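Local coordinates for protein AlkZ (Streptomyces sahachiroi, PDB 5UUJ) that belongs to the AlkZ-like family of DNA glycosylases, a sequence family grouped with helix-turn-helix proteins, at residues A[212-224]-A[255-268]. Sequence-based numbering, arbitrary orientation.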
ATOM      1  N   ILE A 212      -1.719  -5.074 -12.769  1.00 14.29           N
ATOM      2  CA  ILE A 212      -0.342  -5.363 -13.156  1.00 14.39           C
ATOM      3  C   ILE A 212       0.304  -4.123 -13.770  1.00 14.66           C
ATOM      4  O   ILE A 212       1.445  -3.789 -13.446  1.00 14.36           O
ATOM      5  CB  ILE A 212      -0.274  -6.549 -14.147  1.00 15.28           C
ATOM      6  CG1 ILE A 212      -0.678  -7.840 -13.433  1.00 15.11           C
ATOM      7  CG2 ILE A 212       1.134  -6.708 -14.726  1.00 15.58           C
ATOM      8  CD1 ILE A 212      -0.934  -9.010 -14.359  1.00 16.21           C
ATOM      9  N   LYS A 213      -0.433  -3.442 -14.646  1.00 16.47           N
ATOM     10  CA  LYS A 213       0.044  -2.203 -15.255  1.00 22.96           C
ATOM     11  C   LYS A 213       0.397  -1.167 -14.198  1.00 19.72           C
ATOM     12  O   LYS A 213       1.472  -0.568 -14.236  1.00 19.25           O
ATOM     13  CB  LYS A 213      -1.007  -1.613 -16.198  1.00 23.15           C
ATOM     14  CG  LYS A 213      -0.719  -1.813 -17.676  1.00 28.13           C
ATOM     15  CD  LYS A 213      -1.550  -0.872 -18.550  1.00 32.08           C
ATOM     16  CE  LYS A 213      -1.133   0.588 -18.366  1.00 36.14           C
ATOM     17  NZ  LYS A 213      -1.766   1.501 -19.357  1.00 35.37           N
ATOM     18  N   ALA A 214      -0.525  -0.954 -13.264  1.00 14.55           N
ATOM     19  CA  ALA A 214      -0.330   0.019 -12.198  1.00 16.24           C
ATOM     20  C   ALA A 214       0.873  -0.352 -11.334  1.00 16.63           C
ATOM     21  O   ALA A 214       1.675   0.508 -10.973  1.00 15.22           O
ATOM     22  CB  ALA A 214      -1.583   0.128 -11.342  1.00 15.51           C
ATOM     23  N   TYR A 215       0.996  -1.636 -11.012  1.00 13.05           N
ATOM     24  CA  TYR A 215       2.094  -2.103 -10.176  1.00 14.78           C
ATOM     25  C   TYR A 215       3.451  -1.886 -10.847  1.00 13.89           C
ATOM     26  O   TYR A 215       4.358  -1.300 -10.255  1.00 14.59           O
ATOM     27  CB  TYR A 215       1.924  -3.585  -9.831  1.00 12.96           C
ATOM     28  CG  TYR A 215       3.065  -4.114  -8.996  1.00 12.25           C
ATOM     29  CD1 TYR A 215       3.105  -3.900  -7.624  1.00 11.92           C
ATOM     30  CD2 TYR A 215       4.113  -4.807  -9.582  1.00 12.59           C
ATOM     31  CE1 TYR A 215       4.156  -4.368  -6.860  1.00 11.99           C
ATOM     32  CE2 TYR A 215       5.168  -5.282  -8.825  1.00 12.58           C
ATOM     33  CZ  TYR A 215       5.184  -5.057  -7.466  1.00 12.31           C
ATOM     34  OH  TYR A 215       6.234  -5.526  -6.714  1.00 12.53           O
ATOM     35  N   LEU A 216       3.586  -2.360 -12.081  1.00 13.70           N
ATOM     36  CA  LEU A 216       4.847  -2.247 -12.809  1.00 14.29           C
ATOM     37  C   LEU A 216       5.202  -0.792 -13.101  1.00 14.79           C
ATOM     38  O   LEU A 216       6.373  -0.455 -13.275  1.00 15.22           O
ATOM     39  CB  LEU A 216       4.780  -3.033 -14.119  1.00 15.01           C
ATOM     40  CG  LEU A 216       4.663  -4.555 -14.006  1.00 16.35           C
ATOM     41  CD1 LEU A 216       4.591  -5.167 -15.393  1.00 15.87           C
ATOM     42  CD2 LEU A 216       5.822  -5.155 -13.216  1.00 14.53           C
ATOM     43  N   GLY A 217       4.187   0.065 -13.146  1.00 14.85           N
ATOM     44  CA  GLY A 217       4.391   1.473 -13.425  1.00 15.50           C
ATOM     45  C   GLY A 217       5.055   2.227 -12.287  1.00 15.26           C
ATOM     46  O   GLY A 217       5.501   3.359 -12.469  1.00 15.97           O
ATOM     47  N   ALA A 218       5.118   1.604 -11.114  1.00 18.22           N
ATOM     48  CA  ALA A 218       5.732   2.226  -9.943  1.00 18.14           C
ATOM     49  C   ALA A 218       6.895   1.400  -9.401  1.00 14.31           C
ATOM     50  O   ALA A 218       7.876   1.957  -8.905  1.00 14.80           O
ATOM     51  CB  ALA A 218       4.688   2.432  -8.853  1.00 18.97           C
ATOM     52  N   TYR A 219       6.782   0.075  -9.500  1.00 13.86           N
ATOM     53  CA  TYR A 219       7.738  -0.829  -8.864  1.00 13.79           C
ATOM     54  C   TYR A 219       8.392  -1.808  -9.838  1.00 14.06           C
ATOM     55  O   TYR A 219       9.039  -2.771  -9.419  1.00 14.04           O
ATOM     56  CB  TYR A 219       7.042  -1.612  -7.747  1.00 13.17           C
ATOM     57  CG  TYR A 219       6.187  -0.746  -6.854  1.00 13.45           C
ATOM     58  CD1 TYR A 219       6.758   0.212  -6.022  1.00 13.39           C
ATOM     59  CD2 TYR A 219       4.807  -0.882  -6.845  1.00 13.42           C
ATOM     60  CE1 TYR A 219       5.976   1.009  -5.210  1.00 13.36           C
ATOM     61  CE2 TYR A 219       4.019  -0.092  -6.032  1.00 12.40           C
ATOM     62  CZ  TYR A 219       4.607   0.850  -5.218  1.00 12.82           C
ATOM     63  OH  TYR A 219       3.815   1.637  -4.418  1.00 15.95           O
ATOM     64  N   GLY A 220       8.219  -1.566 -11.134  1.00 14.90           N
ATOM     65  CA  GLY A 220       8.866  -2.380 -12.145  1.00 16.04           C
ATOM     66  C   GLY A 220      10.353  -2.077 -12.223  1.00 15.64           C
ATOM     67  O   GLY A 220      10.808  -1.085 -11.657  1.00 15.85           O
ATOM     68  N   PRO A 221      11.128  -2.946 -12.893  1.00 16.11           N
ATOM     69  CA  PRO A 221      10.688  -4.250 -13.402  1.00 16.01           C
ATOM     70  C   PRO A 221      10.472  -5.227 -12.250  1.00 15.32           C
ATOM     71  O   PRO A 221      11.052  -5.025 -11.184  1.00 15.17           O
ATOM     72  CB  PRO A 221      11.851  -4.701 -14.299  1.00 16.93           C
ATOM     73  CG  PRO A 221      12.692  -3.473 -14.523  1.00 17.58           C
ATOM     74  CD  PRO A 221      12.509  -2.638 -13.300  1.00 17.01           C
ATOM     75  N   ALA A 222       9.652  -6.253 -12.452  1.00 15.13           N
ATOM     76  CA  ALA A 222       9.365  -7.207 -11.388  1.00 14.92           C
ATOM     77  C   ALA A 222       8.962  -8.563 -11.945  1.00 14.97           C
ATOM     78  O   ALA A 222       8.540  -8.676 -13.096  1.00 15.43           O
ATOM     79  CB  ALA A 222       8.272  -6.666 -10.482  1.00 13.94           C
ATOM     80  N   THR A 223       9.104  -9.591 -11.116  1.00 14.92           N
ATOM     81  CA  THR A 223       8.688 -10.939 -11.478  1.00 18.13           C
ATOM     82  C   THR A 223       7.238 -11.167 -11.080  1.00 17.81           C
ATOM     83  O   THR A 223       6.648 -10.371 -10.344  1.00 14.30           O
ATOM     84  CB  THR A 223       9.556 -12.009 -10.793  1.00 17.45           C
ATOM     85  OG1 THR A 223       9.330 -11.970  -9.378  1.00 17.71           O
ATOM     86  CG2 THR A 223      11.034 -11.782 -11.085  1.00 19.66           C
ATOM     87  N   ILE A 224       6.675 -12.266 -11.564  1.00 15.52           N
ATOM     88  CA  ILE A 224       5.332 -12.674 -11.182  1.00 15.53           C
ATOM     89  C   ILE A 224       5.268 -12.939  -9.682  1.00 21.45           C
ATOM     90  O   ILE A 224       4.300 -12.560  -9.022  1.00 19.27           O
ATOM     91  CB  ILE A 224       4.895 -13.931 -11.958  1.00 16.39           C
ATOM     92  CG1 ILE A 224       4.674 -13.565 -13.427  1.00 16.99           C
ATOM     93  CG2 ILE A 224       3.619 -14.541 -11.357  1.00 16.46           C
ATOM     94  CD1 ILE A 224       4.395 -14.742 -14.328  1.00 19.41           C
ATOM     95  N   VAL A 255      13.249  -7.824 -18.927  1.00 23.00           N
ATOM     96  CA  VAL A 255      14.479  -7.116 -18.592  1.00 26.82           C
ATOM     97  C   VAL A 255      15.408  -8.004 -17.770  1.00 25.07           C
ATOM     98  O   VAL A 255      14.994  -8.607 -16.781  1.00 22.30           O
ATOM     99  CB  VAL A 255      14.194  -5.823 -17.787  1.00 26.53           C
ATOM    100  CG1 VAL A 255      15.454  -4.971 -17.685  1.00 26.96           C
ATOM    101  CG2 VAL A 255      13.067  -5.026 -18.422  1.00 30.28           C
ATOM    102  N   ASP A 256      16.665  -8.078 -18.193  1.00 26.10           N
ATOM    103  CA  ASP A 256      17.704  -8.739 -17.420  1.00 25.56           C
ATOM    104  C   ASP A 256      18.356  -7.715 -16.499  1.00 25.51           C
ATOM    105  O   ASP A 256      19.230  -6.960 -16.923  1.00 24.63           O
ATOM    106  CB  ASP A 256      18.742  -9.375 -18.351  1.00 26.13           C
ATOM    107  CG  ASP A 256      19.757 -10.228 -17.610  1.00 28.52           C
ATOM    108  OD1 ASP A 256      19.848 -10.128 -16.368  1.00 29.93           O
ATOM    109  OD2 ASP A 256      20.474 -11.000 -18.281  1.00 38.41           O
ATOM    110  N   VAL A 257      17.923  -7.686 -15.242  1.00 19.89           N
ATOM    111  CA  VAL A 257      18.462  -6.737 -14.275  1.00 19.34           C
ATOM    112  C   VAL A 257      19.576  -7.386 -13.460  1.00 20.51           C
ATOM    113  O   VAL A 257      19.338  -7.925 -12.379  1.00 23.20           O
ATOM    114  CB  VAL A 257      17.372  -6.205 -13.327  1.00 19.65           C
ATOM    115  CG1 VAL A 257      17.906  -5.037 -12.522  1.00 18.77           C
ATOM    116  CG2 VAL A 257      16.141  -5.773 -14.111  1.00 17.92           C
ATOM    117  N   GLU A 258      20.794  -7.323 -13.992  1.00 22.07           N
ATOM    118  CA  GLU A 258      21.964  -7.917 -13.351  1.00 25.31           C
ATOM    119  C   GLU A 258      21.696  -9.357 -12.917  1.00 25.46           C
ATOM    120  O   GLU A 258      21.978  -9.736 -11.781  1.00 28.43           O
ATOM    121  CB  GLU A 258      22.404  -7.069 -12.154  1.00 25.45           C
ATOM    122  CG  GLU A 258      22.968  -5.707 -12.553  1.00 31.42           C
ATOM    123  CD  GLU A 258      23.473  -4.898 -11.370  1.00 27.96           C
ATOM    124  OE1 GLU A 258      24.282  -5.429 -10.581  1.00 35.06           O
ATOM    125  OE2 GLU A 258      23.061  -3.729 -11.232  1.00 21.48           O
ATOM    126  N   GLY A 259      21.137 -10.146 -13.831  1.00 23.94           N
ATOM    127  CA  GLY A 259      20.910 -11.563 -13.598  1.00 24.80           C
ATOM    128  C   GLY A 259      19.455 -11.939 -13.384  1.00 23.79           C
ATOM    129  O   GLY A 259      19.070 -13.086 -13.614  1.00 25.29           O
ATOM    130  N   ARG A 260      18.644 -10.983 -12.940  1.00 23.47           N
ATOM    131  CA  ARG A 260      17.240 -11.255 -12.653  1.00 21.64           C
ATOM    132  C   ARG A 260      16.349 -10.924 -13.846  1.00 21.17           C
ATOM    133  O   ARG A 260      16.228  -9.764 -14.242  1.00 21.30           O
ATOM    134  CB  ARG A 260      16.776 -10.461 -11.427  1.00 20.52           C
ATOM    135  CG  ARG A 260      15.353 -10.796 -10.983  1.00 24.26           C
ATOM    136  CD  ARG A 260      14.831  -9.820  -9.934  1.00 24.53           C
ATOM    137  NE  ARG A 260      15.549  -9.932  -8.667  1.00 26.03           N
ATOM    138  CZ  ARG A 260      15.265  -9.220  -7.580  1.00 21.93           C
ATOM    139  NH1 ARG A 260      14.274  -8.339  -7.597  1.00 25.36           N
ATOM    140  NH2 ARG A 260      15.973  -9.390  -6.473  1.00 23.62           N
ATOM    141  N   LYS A 261      15.723 -11.952 -14.409  1.00 24.20           N
ATOM    142  CA  LYS A 261      14.741 -11.755 -15.465  1.00 23.95           C
ATOM    143  C   LYS A 261      13.448 -11.243 -14.849  1.00 26.92           C
ATOM    144  O   LYS A 261      12.878 -11.881 -13.964  1.00 26.63           O
ATOM    145  CB  LYS A 261      14.495 -13.053 -16.233  1.00 25.22           C
ATOM    146  CG  LYS A 261      15.743 -13.649 -16.866  1.00 34.22           C
ATOM    147  CD  LYS A 261      16.360 -12.709 -17.900  1.00 38.45           C
ATOM    148  CE  LYS A 261      17.545 -13.353 -18.612  1.00 36.44           C
ATOM    149  NZ  LYS A 261      17.156 -14.590 -19.346  1.00 42.86           N
ATOM    150  N   ALA A 262      13.003 -10.081 -15.313  1.00 18.66           N
ATOM    151  CA  ALA A 262      11.806  -9.441 -14.782  1.00 17.73           C
ATOM    152  C   ALA A 262      11.033  -8.752 -15.899  1.00 17.75           C
ATOM    153  O   ALA A 262      11.555  -8.559 -16.995  1.00 20.05           O
ATOM    154  CB  ALA A 262      12.178  -8.443 -13.701  1.00 16.99           C
ATOM    155  N   PHE A 263       9.788  -8.384 -15.610  1.00 23.31           N
ATOM    156  CA  PHE A 263       8.928  -7.726 -16.588  1.00 22.66           C
ATOM    157  C   PHE A 263       8.808  -6.229 -16.321  1.00 19.02           C
ATOM    158  O   PHE A 263       8.582  -5.808 -15.187  1.00 17.36           O
ATOM    159  CB  PHE A 263       7.528  -8.350 -16.585  1.00 19.15           C
ATOM    160  CG  PHE A 263       7.497  -9.787 -17.026  1.00 24.27           C
ATOM    161  CD1 PHE A 263       7.777 -10.131 -18.340  1.00 24.62           C
ATOM    162  CD2 PHE A 263       7.167 -10.791 -16.131  1.00 21.01           C
ATOM    163  CE1 PHE A 263       7.740 -11.450 -18.750  1.00 26.11           C
ATOM    164  CE2 PHE A 263       7.127 -12.114 -16.536  1.00 28.23           C
ATOM    165  CZ  PHE A 263       7.414 -12.444 -17.845  1.00 29.01           C
ATOM    166  N   VAL A 264       8.958  -5.434 -17.373  1.00 20.34           N
ATOM    167  CA  VAL A 264       8.639  -4.012 -17.322  1.00 20.30           C
ATOM    168  C   VAL A 264       7.611  -3.722 -18.413  1.00 18.07           C
ATOM    169  O   VAL A 264       7.543  -4.448 -19.404  1.00 18.98           O
ATOM    170  CB  VAL A 264       9.897  -3.127 -17.514  1.00 19.91           C
ATOM    171  CG1 VAL A 264      10.387  -3.157 -18.966  1.00 18.28           C
ATOM    172  CG2 VAL A 264       9.616  -1.698 -17.076  1.00 24.66           C
ATOM    173  N   LEU A 265       6.796  -2.689 -18.228  1.00 18.08           N
ATOM    174  CA  LEU A 265       5.892  -2.264 -19.293  1.00 19.19           C
ATOM    175  C   LEU A 265       6.713  -1.796 -20.488  1.00 20.08           C
ATOM    176  O   LEU A 265       7.677  -1.045 -20.335  1.00 19.78           O
ATOM    177  CB  LEU A 265       4.956  -1.147 -18.824  1.00 19.26           C
ATOM    178  CG  LEU A 265       3.934  -1.519 -17.747  1.00 19.25           C
ATOM    179  CD1 LEU A 265       3.216  -0.277 -17.249  1.00 19.06           C
ATOM    180  CD2 LEU A 265       2.931  -2.536 -18.274  1.00 19.51           C
ATOM    181  N   THR A 266       6.329  -2.250 -21.676  1.00 21.34           N
ATOM    182  CA  THR A 266       7.046  -1.903 -22.896  1.00 22.56           C
ATOM    183  C   THR A 266       7.061  -0.390 -23.109  1.00 23.00           C
ATOM    184  O   THR A 266       8.030   0.158 -23.632  1.00 23.50           O
ATOM    185  CB  THR A 266       6.419  -2.596 -24.119  1.00 24.17           C
ATOM    186  OG1 THR A 266       6.429  -4.015 -23.914  1.00 23.87           O
ATOM    187  CG2 THR A 266       7.188  -2.262 -25.402  1.00 25.73           C
ATOM    188  N   GLU A 267       5.996   0.284 -22.686  1.00 22.97           N
ATOM    189  CA  GLU A 267       5.906   1.734 -22.836  1.00 23.73           C
ATOM    190  C   GLU A 267       6.933   2.472 -21.968  1.00 22.44           C
ATOM    191  O   GLU A 267       7.140   3.668 -22.137  1.00 22.98           O
ATOM    192  CB  GLU A 267       4.492   2.220 -22.497  1.00 23.99           C
ATOM    193  CG  GLU A 267       4.046   1.920 -21.071  1.00 24.01           C
ATOM    194  CD  GLU A 267       2.710   2.561 -20.724  1.00 29.35           C
ATOM    195  OE1 GLU A 267       1.835   1.856 -20.175  1.00 33.35           O
ATOM    196  OE2 GLU A 267       2.535   3.771 -20.990  1.00 32.84           O
ATOM    197  N   HIS A 268       7.574   1.752 -21.050  1.00 21.04           N
ATOM    198  CA  HIS A 268       8.570   2.337 -20.152  1.00 20.05           C
ATOM    199  C   HIS A 268       9.983   1.809 -20.411  1.00 19.90           C
ATOM    200  O   HIS A 268      10.930   2.208 -19.733  1.00 19.25           O
ATOM    201  CB  HIS A 268       8.190   2.063 -18.693  1.00 18.79           C
ATOM    202  CG  HIS A 268       6.930   2.741 -18.257  1.00 19.03           C
ATOM    203  ND1 HIS A 268       6.088   2.204 -17.309  1.00 18.48           N
ATOM    204  CD2 HIS A 268       6.373   3.916 -18.638  1.00 19.98           C
ATOM    205  CE1 HIS A 268       5.063   3.019 -17.124  1.00 19.09           C
ATOM    206  NE2 HIS A 268       5.213   4.063 -17.917  1.00 20.01           N
TER
HETATM  207  O   HOH W   1       6.747  -0.529 -16.252  1.00 12.74           O
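The side chain of Lys213, on the last turns of helix 204-219, crosses that of Leu265 at about a right angle, its CG 3.8 Å from Leu265 CD2. A bend at chi3 (68°) turns the chain's end to Glu267, and Lys213 NZ makes a long salt bridge of 3.7 Å with Glu267 OE1. One turn on, Leu216 sets CB against Leu265 CG and CD2 against Phe263 O, while Leu252 of the neighbouring strand touches both leucines. A water links Leu216 O, by a weak bond, to Leu265 N and to His268 ND1; the latter it meets in the plane of the imidazole, at its edge. Gly217 CA lies 4.1 Å from His268 CE1. After the helix, Pro221, entered through a cis peptide bond, places CB 3.8 Å from Ala262 CB and CG near Val255, Val257 and Val264; Val12 of helix 9-19 also touches it. Ala222 then forms a single antiparallel, hydrogen-bonded bridge with Phe263: Ala222 N to Phe263 O is 3.0 Å, and the nearly straight return bond from Phe263 N reaches Ala222 O at 2.8 Å from above the carbonyl plane. Thr223, the N-cap of helix 224-232, rests CG2 on Lys261 O, and its OG1 bonds Thr226 OG1. Ile224 CG1 approaches Phe263 CE2 obliquely. The beta hairpin 252-265 is thus joined to the interhelical linker by two backbone bonds amid apolar packing, with the water satisfying Leu265 N and the long ion pair contributing probably little.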